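PDB 1SQ4: glyoxylate-induced Protein from Pseudomonas aeruginosa, which is of unestablished function but, as a double-barrelled cupin, may act as a ureidoglycine aminohydrolase. Local coordinates for residues K3-Y7 with T159-D163; R175-F181 with V193-E199; S81-E85 with Y126-N130. All blocks are in the same frame, centred on the assembly; numbering follows the deposited sequence.

Contact 1 of 3, residues K3-Y7 with T159-D163; sequences KSSYY and TNEQD
An Asx turn at the end of strand 157-160 opens the linker between the two cupin barrels, and the N-terminal arm K3-Y7 lies against it. N160 keeps strand angles (phi/psi -134/132°), E161-D163 coil into a 3-10 turn, and N160 OD1 accepts from Q162 N at 2.9 Å. The arm is extended throughout, with S4 nearest Q162 (CA to CA 7.3 Å). The CB atoms of S4 and Y6 point toward the turn, whereas that of S5 points away. S4 is small enough to sit close to the turn; the long Y6 reaches across a wider gap. With chi1 at m, Y6 brings its OH to E161 OE1, a very short hydrogen bond of 2.5 Å, and to 3.4 Å from Q162 CG. Q162, chi1 m and chi2 t, lies beside S4 and the K3 methylene CG. E161 OE2 is salt-bridged to R259 of the second barrel. One carboxylate thus serves a phenol and a guanidinium, and the salt bridge is consistent with a charged E161.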
loop_
_atom_site.group_PDB
_atom_site.type_symbol
_atom_site.label_atom_id
_atom_site.label_comp_id
_atom_site.label_asym_id
_atom_site.label_seq_id
_atom_site.Cartn_x
_atom_site.Cartn_y
_atom_site.Cartn_z
ATOM N N LYS A 3 -16.297 -41.390 15.345
ATOM C CA LYS A 3 -15.874 -41.431 13.914
ATOM C C LYS A 3 -15.504 -40.021 13.443
ATOM O O LYS A 3 -15.972 -39.037 14.016
ATOM C CB LYS A 3 -17.005 -42.006 13.045
ATOM C CG LYS A 3 -16.682 -42.067 11.548
ATOM C CD LYS A 3 -17.795 -42.720 10.717
ATOM C CE LYS A 3 -17.779 -44.250 10.792
ATOM N NZ LYS A 3 -18.010 -44.801 12.156
ATOM N N SER A 4 -14.664 -39.926 12.409
ATOM C CA SER A 4 -14.229 -38.631 11.871
ATOM C C SER A 4 -15.182 -38.057 10.833
ATOM O O SER A 4 -15.802 -38.793 10.062
ATOM C CB SER A 4 -12.841 -38.740 11.233
ATOM O OG SER A 4 -11.828 -38.962 12.198
ATOM N N SER A 5 -15.276 -36.732 10.805
ATOM C CA SER A 5 -16.144 -36.042 9.864
ATOM C C SER A 5 -15.320 -35.341 8.800
ATOM O O SER A 5 -14.153 -35.002 9.017
ATOM C CB SER A 5 -16.974 -34.990 10.586
ATOM O OG SER A 5 -16.142 -33.929 11.027
ATOM N N TYR A 6 -15.932 -35.110 7.647
ATOM C CA TYR A 6 -15.246 -34.428 6.567
ATOM C C TYR A 6 -16.225 -33.525 5.836
ATOM O O TYR A 6 -17.354 -33.912 5.553
ATOM C CB TYR A 6 -14.656 -35.446 5.601
ATOM C CG TYR A 6 -13.902 -36.574 6.265
ATOM C CD1 TYR A 6 -12.582 -36.419 6.697
ATOM C CD2 TYR A 6 -14.504 -37.812 6.425
ATOM C CE1 TYR A 6 -11.881 -37.495 7.270
ATOM C CE2 TYR A 6 -13.826 -38.879 6.988
ATOM C CZ TYR A 6 -12.525 -38.724 7.404
ATOM O OH TYR A 6 -11.892 -39.829 7.917
ATOM N N TYR A 7 -15.798 -32.308 5.544
ATOM C CA TYR A 7 -16.659 -31.380 4.843
ATOM C C TYR A 7 -16.719 -31.748 3.369
ATOM O O TYR A 7 -15.732 -32.221 2.793
ATOM C CB TYR A 7 -16.151 -29.946 5.000
ATOM C CG TYR A 7 -16.861 -28.957 4.110
ATOM C CD1 TYR A 7 -16.470 -28.771 2.784
ATOM C CD2 TYR A 7 -17.933 -28.200 4.590
ATOM C CE1 TYR A 7 -17.127 -27.847 1.960
ATOM C CE2 TYR A 7 -18.595 -27.275 3.766
ATOM C CZ TYR A 7 -18.186 -27.102 2.460
ATOM O OH TYR A 7 -18.811 -26.168 1.660
ATOM N N THR A 159 -6.976 -47.870 1.468
ATOM C CA THR A 159 -7.054 -47.927 2.912
ATOM C C THR A 159 -7.920 -46.765 3.389
ATOM O O THR A 159 -8.520 -46.069 2.570
ATOM C CB THR A 159 -5.631 -47.830 3.521
ATOM O OG1 THR A 159 -5.699 -47.897 4.952
ATOM C CG2 THR A 159 -4.963 -46.530 3.097
ATOM N N ASN A 160 -8.000 -46.567 4.703
ATOM C CA ASN A 160 -8.790 -45.478 5.263
ATOM C C ASN A 160 -7.950 -44.777 6.337
ATOM O O ASN A 160 -7.351 -45.421 7.195
ATOM C CB ASN A 160 -10.112 -46.023 5.836
ATOM C CG ASN A 160 -11.094 -44.917 6.227
ATOM O OD1 ASN A 160 -10.820 -44.127 7.130
ATOM N ND2 ASN A 160 -12.241 -44.861 5.542
ATOM N N GLU A 161 -7.898 -43.455 6.271
ATOM C CA GLU A 161 -7.099 -42.680 7.197
ATOM C C GLU A 161 -7.455 -42.929 8.647
ATOM O O GLU A 161 -6.612 -42.769 9.517
ATOM C CB GLU A 161 -7.220 -41.190 6.856
ATOM C CG GLU A 161 -8.583 -40.576 7.136
ATOM C CD GLU A 161 -8.624 -39.876 8.465
ATOM O OE1 GLU A 161 -9.664 -39.268 8.784
ATOM O OE2 GLU A 161 -7.613 -39.925 9.200
ATOM N N GLN A 162 -8.697 -43.327 8.909
ATOM C CA GLN A 162 -9.140 -43.591 10.282
ATOM C C GLN A 162 -8.474 -44.844 10.846
ATOM O O GLN A 162 -8.569 -45.123 12.043
ATOM C CB GLN A 162 -10.663 -43.769 10.342
ATOM C CG GLN A 162 -11.465 -42.522 9.961
ATOM C CD GLN A 162 -12.975 -42.742 10.003
ATOM O OE1 GLN A 162 -13.496 -43.704 9.432
ATOM N NE2 GLN A 162 -13.683 -41.839 10.669
ATOM N N ASP A 163 -7.792 -45.584 9.981
ATOM C CA ASP A 163 -7.133 -46.806 10.378
ATOM C C ASP A 163 -5.638 -46.569 10.489
ATOM O O ASP A 163 -4.867 -47.471 10.826
ATOM C CB ASP A 163 -7.436 -47.907 9.353
ATOM C CG ASP A 163 -8.925 -48.250 9.278
ATOM O OD1 ASP A 163 -9.385 -48.721 8.211
ATOM O OD2 ASP A 163 -9.636 -48.057 10.291
#

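Contact 2 of 3, residues R175-F181 with V193-E199; sequences RWSTTRF and VNIVNFE. With SCN (thiocyanate ion), chain D.
N197, R175 and W176 have the most surface covered in this antiparallel hairpin of the second cupin barrel. The axes of strands 176-179 and 193-198 come within 4.7 Å, with N-to-C directions at 161°. S177-N197 and T179-I195 are hydrogen-bonded pairs (S177 N to N197 O 2.9 Å, N197 N to S177 O 2.9 Å, T179 N to I195 O 3.0 Å, I195 N to T179 O 3.2 Å). W176-F198 and T178-V196 are non-hydrogen-bonded pairs.

N197, chi1 m, shares a face with S177, T179 and I195. Its ND2 donates to S177 OG at 3.2 Å, while its OD1 accepts from R259 NE: an amide can give and receive at once. W176, chi1 t, lies on the other face, where its five-membered ring forms an offset stack with F198 (centroids 4.1 Å apart, planes at 16°) and NE1 is 3.2 Å from V196 CG1. R175 ends the ladder: its O accepts from E199 N at 2.8 Å, and its CG packs 3.9 Å from E199 CB, so that the aliphatic parts of both polar residues meet just past the strand ends.

Beyond the other end, R180 NH2 donates to N of a thiocyanate ion (SCN) at 3.0 Å. T178 CG2 lies 3.8 Å from SCN C; the ion probably comes from the crystallisation liquor. The two faces therefore differ in chemistry: an aromatic stack on one, and on the other the N197 amide, bonded to S177 and to R259 of the adjoining strand 258-265, beside T179 and I195.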
loop_
_atom_site.group_PDB
_atom_site.type_symbol
_atom_site.label_atom_id
_atom_site.label_comp_id
_atom_site.label_asym_id
_atom_site.label_seq_id
_atom_site.Cartn_x
_atom_site.Cartn_y
_atom_site.Cartn_z
ATOM N N ARG A 175 0.210 -31.925 20.449
ATOM C CA ARG A 175 -1.013 -31.279 19.965
ATOM C C ARG A 175 -0.985 -31.124 18.441
ATOM O O ARG A 175 -1.869 -30.499 17.855
ATOM C CB ARG A 175 -1.159 -29.881 20.582
ATOM C CG ARG A 175 -2.004 -29.766 21.848
ATOM C CD ARG A 175 -1.473 -30.601 23.011
ATOM N NE ARG A 175 -2.041 -30.158 24.285
ATOM C CZ ARG A 175 -3.336 -30.185 24.593
ATOM N NH1 ARG A 175 -4.227 -30.646 23.722
ATOM N NH2 ARG A 175 -3.743 -29.712 25.768
ATOM N N TRP A 176 0.031 -31.686 17.801
ATOM C CA TRP A 176 0.175 -31.574 16.361
ATOM C C TRP A 176 0.748 -32.889 15.849
ATOM O O TRP A 176 1.732 -33.394 16.383
ATOM C CB TRP A 176 1.101 -30.390 16.059
ATOM C CG TRP A 176 1.335 -30.108 14.622
ATOM C CD1 TRP A 176 0.440 -30.243 13.606
ATOM C CD2 TRP A 176 2.545 -29.624 14.030
ATOM N NE1 TRP A 176 1.017 -29.877 12.412
ATOM C CE2 TRP A 176 2.309 -29.493 12.645
ATOM C CE3 TRP A 176 3.806 -29.288 14.535
ATOM C CZ2 TRP A 176 3.289 -29.043 11.756
ATOM C CZ3 TRP A 176 4.781 -28.839 13.649
ATOM C CH2 TRP A 176 4.516 -28.722 12.277
ATOM N N SER A 177 0.119 -33.455 14.825
ATOM C CA SER A 177 0.560 -34.727 14.273
ATOM C C SER A 177 0.261 -34.774 12.788
ATOM O O SER A 177 -0.381 -33.876 12.258
ATOM C CB SER A 177 -0.176 -35.862 14.965
ATOM O OG SER A 177 -1.572 -35.724 14.750
ATOM N N THR A 178 0.698 -35.841 12.128
ATOM C CA THR A 178 0.484 -35.988 10.698
ATOM C C THR A 178 0.187 -37.441 10.351
ATOM O O THR A 178 0.830 -38.355 10.877
ATOM C CB THR A 178 1.746 -35.567 9.912
ATOM O OG1 THR A 178 2.098 -34.225 10.253
ATOM C CG2 THR A 178 1.506 -35.662 8.420
ATOM N N THR A 179 -0.782 -37.665 9.470
ATOM C CA THR A 179 -1.089 -39.021 9.058
ATOM C C THR A 179 -0.570 -39.201 7.640
ATOM O O THR A 179 -0.948 -38.464 6.737
ATOM C CB THR A 179 -2.590 -39.297 9.091
ATOM O OG1 THR A 179 -3.039 -39.650 7.774
ATOM C CG2 THR A 179 -3.339 -38.077 9.587
ATOM N N ARG A 180 0.309 -40.181 7.455
ATOM C CA ARG A 180 0.925 -40.448 6.158
ATOM C C ARG A 180 0.484 -41.783 5.584
ATOM O O ARG A 180 0.106 -42.695 6.321
ATOM C CB ARG A 180 2.443 -40.420 6.310
ATOM C CG ARG A 180 2.947 -39.096 6.832
ATOM C CD ARG A 180 4.408 -39.152 7.212
ATOM N NE ARG A 180 4.866 -37.849 7.688
ATOM C CZ ARG A 180 5.998 -37.647 8.350
ATOM N NH1 ARG A 180 6.803 -38.668 8.621
ATOM N NH2 ARG A 180 6.320 -36.426 8.750
ATOM N N PHE A 181 0.553 -41.900 4.265
ATOM C CA PHE A 181 0.121 -43.116 3.596
ATOM C C PHE A 181 1.251 -43.785 2.840
ATOM O O PHE A 181 1.054 -44.799 2.167
ATOM C CB PHE A 181 -1.005 -42.775 2.630
ATOM C CG PHE A 181 -2.134 -42.039 3.272
ATOM C CD1 PHE A 181 -3.288 -42.712 3.657
ATOM C CD2 PHE A 181 -2.028 -40.676 3.533
ATOM C CE1 PHE A 181 -4.323 -42.045 4.293
ATOM C CE2 PHE A 181 -3.054 -39.997 4.169
ATOM C CZ PHE A 181 -4.208 -40.682 4.552
ATOM N N VAL A 193 0.339 -37.145 -0.160
ATOM C CA VAL A 193 -0.956 -36.539 0.100
ATOM C C VAL A 193 -1.268 -37.037 1.506
ATOM O O VAL A 193 -1.685 -38.182 1.688
ATOM C CB VAL A 193 -2.042 -37.049 -0.888
ATOM C CG1 VAL A 193 -3.355 -36.337 -0.636
ATOM C CG2 VAL A 193 -1.606 -36.817 -2.319
ATOM N N ASN A 194 -1.025 -36.194 2.506
ATOM C CA ASN A 194 -1.281 -36.568 3.903
ATOM C C ASN A 194 -2.359 -35.672 4.494
ATOM O O ASN A 194 -2.953 -34.861 3.795
ATOM C CB ASN A 194 -0.023 -36.412 4.762
ATOM C CG ASN A 194 1.228 -36.934 4.080
ATOM O OD1 ASN A 194 1.293 -38.100 3.666
ATOM N ND2 ASN A 194 2.241 -36.075 3.972
ATOM N N ILE A 195 -2.607 -35.842 5.787
ATOM C CA ILE A 195 -3.573 -35.029 6.500
ATOM C C ILE A 195 -2.877 -34.522 7.750
ATOM O O ILE A 195 -2.376 -35.309 8.552
ATOM C CB ILE A 195 -4.803 -35.822 6.923
ATOM C CG1 ILE A 195 -5.412 -36.514 5.714
ATOM C CG2 ILE A 195 -5.836 -34.870 7.561
ATOM C CD1 ILE A 195 -6.647 -37.323 6.042
ATOM N N VAL A 196 -2.822 -33.203 7.899
ATOM C CA VAL A 196 -2.179 -32.601 9.054
ATOM C C VAL A 196 -3.242 -32.432 10.141
ATOM O O VAL A 196 -4.303 -31.871 9.893
ATOM C CB VAL A 196 -1.580 -31.247 8.677
ATOM C CG1 VAL A 196 -0.799 -30.673 9.846
ATOM C CG2 VAL A 196 -0.699 -31.413 7.460
ATOM N N ASN A 197 -2.951 -32.934 11.336
ATOM C CA ASN A 197 -3.880 -32.858 12.450
ATOM C C ASN A 197 -3.430 -31.921 13.563
ATOM O O ASN A 197 -2.329 -32.065 14.104
ATOM C CB ASN A 197 -4.079 -34.235 13.056
ATOM C CG ASN A 197 -4.176 -35.310 12.025
ATOM O OD1 ASN A 197 -5.034 -35.270 11.145
ATOM N ND2 ASN A 197 -3.291 -36.285 12.119
ATOM N N PHE A 198 -4.302 -30.977 13.906
ATOM C CA PHE A 198 -4.045 -30.016 14.971
ATOM C C PHE A 198 -5.079 -30.173 16.083
ATOM O O PHE A 198 -6.283 -30.014 15.859
ATOM C CB PHE A 198 -4.121 -28.575 14.459
ATOM C CG PHE A 198 -2.956 -28.158 13.612
ATOM C CD1 PHE A 198 -2.973 -28.347 12.233
ATOM C CD2 PHE A 198 -1.844 -27.564 14.192
ATOM C CE1 PHE A 198 -1.900 -27.938 11.441
ATOM C CE2 PHE A 198 -0.763 -27.152 13.414
ATOM C CZ PHE A 198 -0.792 -27.342 12.037
ATOM N N GLU A 199 -4.604 -30.487 17.282
ATOM C CA GLU A 199 -5.473 -30.627 18.441
ATOM C C GLU A 199 -5.857 -29.219 18.870
ATOM O O GLU A 199 -5.138 -28.264 18.589
ATOM C CB GLU A 199 -4.736 -31.329 19.581
ATOM C CG GLU A 199 -4.621 -32.822 19.408
ATOM C CD GLU A 199 -5.972 -33.509 19.504
ATOM O OE1 GLU A 199 -6.598 -33.439 20.584
ATOM O OE2 GLU A 199 -6.410 -34.113 18.501
HETATM S S SCN D . 2.856 -33.183 5.885
HETATM C C SCN D . 4.253 -33.730 6.668
HETATM N N SCN D . 5.179 -34.084 7.222
#

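Contact 3 of 3, residues S81-E85 with Y126-N130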
loop_
_atom_site.group_PDB
_atom_site.type_symbol
_atom_site.label_atom_id
_atom_site.label_comp_id
_atom_site.label_asym_id
_atom_site.label_seq_id
_atom_site.Cartn_x
_atom_site.Cartn_y
_atom_site.Cartn_z
ATOM N N SER A 81 -17.459 -43.642 -14.109
ATOM C CA SER A 81 -16.853 -43.811 -15.432
ATOM C C SER A 81 -15.981 -45.068 -15.637
ATOM O O SER A 81 -15.348 -45.557 -14.700
ATOM C CB SER A 81 -15.996 -42.590 -15.750
ATOM O OG SER A 81 -15.177 -42.833 -16.881
ATOM N N ASP A 82 -15.928 -45.577 -16.867
ATOM C CA ASP A 82 -15.096 -46.744 -17.140
ATOM C C ASP A 82 -13.797 -46.358 -17.822
ATOM O O ASP A 82 -12.958 -47.207 -18.116
ATOM C CB ASP A 82 -15.854 -47.763 -17.977
ATOM C CG ASP A 82 -17.013 -48.364 -17.220
ATOM O OD1 ASP A 82 -16.796 -48.789 -16.059
ATOM O OD2 ASP A 82 -18.136 -48.405 -17.776
ATOM N N LYS A 83 -13.643 -45.062 -18.065
ATOM C CA LYS A 83 -12.448 -44.505 -18.682
ATOM C C LYS A 83 -12.246 -43.174 -17.977
ATOM O O LYS A 83 -12.264 -42.118 -18.604
ATOM C CB LYS A 83 -12.677 -44.288 -20.178
ATOM C CG LYS A 83 -12.900 -45.580 -20.949
ATOM C CD LYS A 83 -13.624 -45.365 -22.288
ATOM C CE LYS A 83 -12.756 -44.686 -23.339
ATOM N NZ LYS A 83 -13.482 -44.514 -24.629
ATOM N N PRO A 84 -12.032 -43.217 -16.654
ATOM C CA PRO A 84 -11.831 -42.033 -15.814
ATOM C C PRO A 84 -10.637 -41.153 -16.175
ATOM O O PRO A 84 -10.768 -39.933 -16.277
ATOM C CB PRO A 84 -11.724 -42.626 -14.418
ATOM C CG PRO A 84 -11.014 -43.914 -14.679
ATOM C CD PRO A 84 -11.700 -44.446 -15.910
ATOM N N GLU A 85 -9.476 -41.763 -16.377
ATOM C CA GLU A 85 -8.286 -41.000 -16.721
ATOM C C GLU A 85 -7.905 -41.174 -18.189
ATOM O O GLU A 85 -7.904 -42.287 -18.709
ATOM C CB GLU A 85 -7.112 -41.424 -15.833
ATOM C CG GLU A 85 -5.879 -40.566 -16.019
ATOM C CD GLU A 85 -6.135 -39.124 -15.640
ATOM O OE1 GLU A 85 -6.399 -38.881 -14.446
ATOM O OE2 GLU A 85 -6.085 -38.247 -16.530
ATOM N N TYR A 126 -8.279 -48.443 -14.046
ATOM C CA TYR A 126 -9.196 -48.453 -12.930
ATOM C C TYR A 126 -10.494 -47.830 -13.360
ATOM O O TYR A 126 -10.615 -47.336 -14.478
ATOM C CB TYR A 126 -8.627 -47.644 -11.769
ATOM C CG TYR A 126 -8.703 -46.134 -11.926
ATOM C CD1 TYR A 126 -7.758 -45.435 -12.683
ATOM C CD2 TYR A 126 -9.688 -45.398 -11.264
ATOM C CE1 TYR A 126 -7.782 -44.035 -12.765
ATOM C CE2 TYR A 126 -9.725 -44.003 -11.341
ATOM C CZ TYR A 126 -8.766 -43.330 -12.089
ATOM O OH TYR A 126 -8.790 -41.955 -12.134
ATOM N N LYS A 127 -11.474 -47.856 -12.473
ATOM C CA LYS A 127 -12.739 -47.227 -12.782
ATOM C C LYS A 127 -13.512 -46.993 -11.513
ATOM O O LYS A 127 -13.303 -47.692 -10.529
ATOM C CB LYS A 127 -13.521 -48.047 -13.811
ATOM C CG LYS A 127 -13.555 -49.540 -13.594
ATOM C CD LYS A 127 -14.060 -50.218 -14.847
ATOM C CE LYS A 127 -14.189 -51.707 -14.644
ATOM N NZ LYS A 127 -14.842 -52.370 -15.815
ATOM N N VAL A 128 -14.364 -45.973 -11.526
ATOM C CA VAL A 128 -15.140 -45.608 -10.346
ATOM C C VAL A 128 -16.636 -45.597 -10.600
ATOM O O VAL A 128 -17.105 -45.169 -11.652
ATOM C CB VAL A 128 -14.738 -44.196 -9.815
ATOM C CG1 VAL A 128 -13.270 -44.161 -9.479
ATOM C CG2 VAL A 128 -15.054 -43.141 -10.843
ATOM N N ARG A 129 -17.398 -46.049 -9.623
ATOM C CA ARG A 129 -18.826 -46.070 -9.815
ATOM C C ARG A 129 -19.527 -45.869 -8.480
ATOM O O ARG A 129 -19.004 -46.249 -7.425
ATOM C CB ARG A 129 -19.222 -47.405 -10.467
ATOM C CG ARG A 129 -20.700 -47.570 -10.779
ATOM C CD ARG A 129 -21.189 -46.571 -11.815
ATOM N NE ARG A 129 -20.555 -46.751 -13.119
ATOM C CZ ARG A 129 -20.736 -45.932 -14.149
ATOM N NH1 ARG A 129 -20.122 -46.163 -15.298
ATOM N NH2 ARG A 129 -21.524 -44.872 -14.029
ATOM N N ASN A 130 -20.695 -45.234 -8.527
ATOM C CA ASN A 130 -21.482 -45.002 -7.322
ATOM C C ASN A 130 -22.633 -46.007 -7.352
ATOM O O ASN A 130 -23.664 -45.765 -8.004
ATOM C CB ASN A 130 -22.037 -43.573 -7.296
ATOM C CG ASN A 130 -22.863 -43.295 -6.050
ATOM O OD1 ASN A 130 -23.434 -42.211 -5.893
ATOM N ND2 ASN A 130 -22.935 -44.285 -5.155
#
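S81 makes the one beta bridge here, an antiparallel hydrogen-bonded pair with V128: S81 N donates to V128 O at 2.9 Å, and V128 N returns a weak bond to S81 O at 3.3 Å. S81 OG accepts from K83 N at 3.0 Å, an ST turn that a small hydroxyl residue can close, and also bonds to F48 O. D82 is exposed; its CB points sideways, but its carboxylate comes near K127 and R129, with OD2 in a long salt bridge of 3.9 Å to R129 NH1. The strongest partner of R129 is N78 O, and D50 also salt-bridges it. K83 points away and makes a cation-pi contact with F48. P84 directs its CB toward the strand, its CG over the Y126 ring face, 3.6 Å from the centroid, a CH-pi contact. E85 CB lies 4.1 Å from Y126 CE1; its carboxylate reaches R142, and it packs on H269 of the second subunit. Strand 79-81 edging strand 126-129 belongs to the smaller sheet of a cupin barrel.

Contact 1 begins at the N-terminus and closes in the linker between the barrels; contact 3 falls within that span, and contact 2 follows it. Contacts 1 and 2 adjoin, their centres 12 Å apart: E161 CB lies 3.8 Å from F181 CZ and E161 CG 3.9 Å from I195 CD1, and R259 of strand 258-265 pairs with both E161 and N197. Contact 3 stands apart in the four-stranded sheet of the first barrel, with centres 23 Å from contact 1 and 29 Å from contact 2, the latter across the chain's centre. Contacts 1 and 2 therefore gather N-terminal arm, linker and second barrel at the junction of a bicupin, whereas contact 3 borders another subunit.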